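Local coordinates for monoglyceride lipase (Saccharomyces cerevisiae, PDB 4ZWN), which hydrolyses monoacylglycerols to free fatty acids and glycerol, prefers monounsaturated substrates, and also takes part in the breakdown of fatty acid ethyl esters, at residues R79-L84 against F313-F317. The protein carries 2 engineered substitutions. Sequence-based numbering, arbitrary orientation.
Sequences RLMDHL and FNTVF
Phe313 reaches into the angle between Arg79, over one face of its ring, and His83, at its edge; CG anti to the backbone N (chi1 177°) sends the phenyl toward the other helix. A flat ring suits this wedge. The extended arginine places CG 4.0 Å from the Phe313 centroid, a CH-pi contact, and its guanidinium stacks offset, planes 12° apart, with NH2 3.5 Å from Phe313 CB. A long cationic chain fits: its methylenes pack on the phenyl while NH2 forms a salt bridge with Asp310 and NH1 a hydrogen bond to the Glu308 carbonyl. His83 receives the edge of Phe313 over its imidazole in a T-shaped pair. In this alpha/beta hydrolase, helix 78-86, which follows strand 62-67 of the central sheet, here meets the C-terminal helix 310-326, their segment axes crossing at -59°. Phe317 offers a face to His83 CB, 3.6 Å from its centroid, and to the imidazole edge, completing an aromatic cluster; its rim meets the branched tips of Leu80 and Leu84. Histidine adds an N-H: ND1 donates to Arg79 O (2.9 Å) in a bent bond, the acceptor tilted out of the ring plane, which probably limits rotation. With an alanine here, Arg79 O would probably lose its side-chain donor and a gap would open against the Phe313 edge.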
ATOM      1  N   ARG A  79      -2.276  -6.606  11.079  1.00 35.15           N
ATOM      2  CA  ARG A  79      -3.639  -7.117  11.015  1.00 34.84           C
ATOM      3  C   ARG A  79      -3.874  -7.890   9.718  1.00 36.15           C
ATOM      4  O   ARG A  79      -4.484  -8.959   9.721  1.00 33.01           O
ATOM      5  CB  ARG A  79      -4.631  -5.958  11.144  1.00 39.13           C
ATOM      6  CG  ARG A  79      -6.054  -6.333  11.520  1.00 35.00           C
ATOM      7  CD  ARG A  79      -6.900  -5.064  11.617  1.00 44.02           C
ATOM      8  NE  ARG A  79      -8.275  -5.311  12.045  1.00 49.94           N
ATOM      9  CZ  ARG A  79      -9.196  -4.359  12.174  1.00 46.16           C
ATOM     10  NH1 ARG A  79      -8.889  -3.096  11.906  1.00 32.23           N
ATOM     11  NH2 ARG A  79     -10.425  -4.666  12.568  1.00 45.67           N
ATOM     12  N   LEU A  80      -3.365  -7.355   8.613  1.00 36.27           N
ATOM     13  CA  LEU A  80      -3.540  -7.986   7.309  1.00 35.35           C
ATOM     14  C   LEU A  80      -2.701  -9.255   7.173  1.00 34.45           C
ATOM     15  O   LEU A  80      -3.199 -10.296   6.746  1.00 39.75           O
ATOM     16  CB  LEU A  80      -3.180  -7.007   6.194  1.00 32.03           C
ATOM     17  CG  LEU A  80      -3.244  -7.561   4.773  1.00 37.20           C
ATOM     18  CD1 LEU A  80      -4.646  -8.080   4.460  1.00 33.51           C
ATOM     19  CD2 LEU A  80      -2.819  -6.494   3.776  1.00 30.76           C
ATOM     20  N   MET A  81      -1.426  -9.155   7.535  1.00 30.19           N
ATOM     21  CA  MET A  81      -0.504 -10.280   7.434  1.00 33.81           C
ATOM     22  C   MET A  81      -0.909 -11.437   8.345  1.00 34.70           C
ATOM     23  O   MET A  81      -0.716 -12.605   8.001  1.00 31.31           O
ATOM     24  CB  MET A  81       0.919  -9.827   7.761  1.00 34.98           C
ATOM     25  CG  MET A  81       1.481  -8.832   6.763  1.00 33.61           C
ATOM     26  SD  MET A  81       3.217  -8.408   7.004  1.00 28.91           S
ATOM     27  CE  MET A  81       3.121  -7.409   8.488  1.00 28.59           C
ATOM     28  N   ASP A  82      -1.471 -11.110   9.504  1.00 36.92           N
ATOM     29  CA  ASP A  82      -1.930 -12.126  10.445  1.00 33.47           C
ATOM     30  C   ASP A  82      -3.068 -12.950   9.844  1.00 35.29           C
ATOM     31  O   ASP A  82      -3.047 -14.179   9.896  1.00 40.38           O
ATOM     32  CB  ASP A  82      -2.377 -11.481  11.759  1.00 34.59           C
ATOM     33  CG  ASP A  82      -2.539 -12.494  12.883  1.00 40.33           C
ATOM     34  OD1 ASP A  82      -1.724 -13.441  12.956  1.00 31.86           O
ATOM     35  OD2 ASP A  82      -3.479 -12.343  13.695  1.00 34.75           O
ATOM     36  N   HIS A  83      -4.055 -12.270   9.266  1.00 34.55           N
ATOM     37  CA  HIS A  83      -5.192 -12.951   8.649  1.00 36.42           C
ATOM     38  C   HIS A  83      -4.779 -13.725   7.401  1.00 38.51           C
ATOM     39  O   HIS A  83      -5.293 -14.810   7.141  1.00 39.94           O
ATOM     40  CB  HIS A  83      -6.301 -11.953   8.299  1.00 34.32           C
ATOM     41  CG  HIS A  83      -7.123 -11.520   9.473  1.00 34.99           C
ATOM     42  ND1 HIS A  83      -6.630 -10.703  10.468  1.00 35.88           N
ATOM     43  CD2 HIS A  83      -8.407 -11.788   9.810  1.00 37.64           C
ATOM     44  CE1 HIS A  83      -7.574 -10.486  11.366  1.00 36.21           C
ATOM     45  NE2 HIS A  83      -8.662 -11.133  10.990  1.00 39.96           N
ATOM     46  N   LEU A  84      -3.853 -13.166   6.626  1.00 34.88           N
ATOM     47  CA  LEU A  84      -3.342 -13.862   5.449  1.00 35.28           C
ATOM     48  C   LEU A  84      -2.607 -15.138   5.849  1.00 36.86           C
ATOM     49  O   LEU A  84      -2.722 -16.166   5.183  1.00 36.84           O
ATOM     50  CB  LEU A  84      -2.416 -12.955   4.637  1.00 29.96           C
ATOM     51  CG  LEU A  84      -3.077 -11.864   3.792  1.00 35.71           C
ATOM     52  CD1 LEU A  84      -2.026 -10.960   3.170  1.00 28.52           C
ATOM     53  CD2 LEU A  84      -3.958 -12.478   2.716  1.00 32.46           C
ATOM     54  N   PHE A 313     -13.185  -4.516   8.330  1.00 33.88           N
ATOM     55  CA  PHE A 313     -12.007  -5.302   7.976  1.00 34.32           C
ATOM     56  C   PHE A 313     -12.373  -6.705   7.513  1.00 36.81           C
ATOM     57  O   PHE A 313     -11.823  -7.199   6.529  1.00 38.01           O
ATOM     58  CB  PHE A 313     -11.034  -5.395   9.153  1.00 41.28           C
ATOM     59  CG  PHE A 313      -9.830  -6.251   8.868  1.00 42.47           C
ATOM     60  CD1 PHE A 313      -8.741  -5.730   8.187  1.00 39.30           C
ATOM     61  CD2 PHE A 313      -9.792  -7.577   9.267  1.00 37.08           C
ATOM     62  CE1 PHE A 313      -7.636  -6.514   7.914  1.00 37.82           C
ATOM     63  CE2 PHE A 313      -8.692  -8.365   8.995  1.00 37.81           C
ATOM     64  CZ  PHE A 313      -7.611  -7.831   8.317  1.00 38.19           C
ATOM     65  N   ASN A 314     -13.292  -7.345   8.227  1.00 36.27           N
ATOM     66  CA  ASN A 314     -13.720  -8.693   7.880  1.00 38.32           C
ATOM     67  C   ASN A 314     -14.322  -8.754   6.483  1.00 36.65           C
ATOM     68  O   ASN A 314     -13.972  -9.627   5.692  1.00 36.03           O
ATOM     69  CB  ASN A 314     -14.723  -9.222   8.908  1.00 35.62           C
ATOM     70  CG  ASN A 314     -14.082  -9.496  10.254  1.00 38.44           C
ATOM     71  OD1 ASN A 314     -12.886  -9.781  10.339  1.00 43.87           O
ATOM     72  ND2 ASN A 314     -14.874  -9.408  11.317  1.00 42.50           N
ATOM     73  N   THR A 315     -15.215  -7.816   6.186  1.00 41.07           N
ATOM     74  CA  THR A 315     -15.841  -7.730   4.869  1.00 38.48           C
ATOM     75  C   THR A 315     -14.797  -7.479   3.786  1.00 39.44           C
ATOM     76  O   THR A 315     -14.812  -8.108   2.724  1.00 31.28           O
ATOM     77  CB  THR A 315     -16.894  -6.605   4.820  1.00 41.06           C
ATOM     78  OG1 THR A 315     -17.850  -6.789   5.874  1.00 43.60           O
ATOM     79  CG2 THR A 315     -17.610  -6.597   3.476  1.00 34.48           C
ATOM     80  N   VAL A 316     -13.884  -6.558   4.074  1.00 35.17           N
ATOM     81  CA  VAL A 316     -12.854  -6.172   3.120  1.00 32.90           C
ATOM     82  C   VAL A 316     -11.838  -7.293   2.898  1.00 34.67           C
ATOM     83  O   VAL A 316     -11.503  -7.615   1.757  1.00 32.27           O
ATOM     84  CB  VAL A 316     -12.134  -4.886   3.584  1.00 34.61           C
ATOM     85  CG1 VAL A 316     -10.877  -4.659   2.788  1.00 30.02           C
ATOM     86  CG2 VAL A 316     -13.067  -3.687   3.452  1.00 34.30           C
ATOM     87  N   PHE A 317     -11.364  -7.902   3.983  1.00 37.58           N
ATOM     88  CA  PHE A 317     -10.369  -8.967   3.874  1.00 32.32           C
ATOM     89  C   PHE A 317     -10.927 -10.230   3.225  1.00 38.67           C
ATOM     90  O   PHE A 317     -10.228 -10.904   2.466  1.00 39.35           O
ATOM     91  CB  PHE A 317      -9.789  -9.324   5.242  1.00 32.46           C
ATOM     92  CG  PHE A 317      -8.927 -10.555   5.219  1.00 37.96           C
ATOM     93  CD1 PHE A 317      -7.644 -10.505   4.701  1.00 35.12           C
ATOM     94  CD2 PHE A 317      -9.406 -11.766   5.693  1.00 34.43           C
ATOM     95  CE1 PHE A 317      -6.850 -11.638   4.669  1.00 38.32           C
ATOM     96  CE2 PHE A 317      -8.617 -12.902   5.659  1.00 33.06           C
ATOM     97  CZ  PHE A 317      -7.338 -12.837   5.145  1.00 35.60           C
TER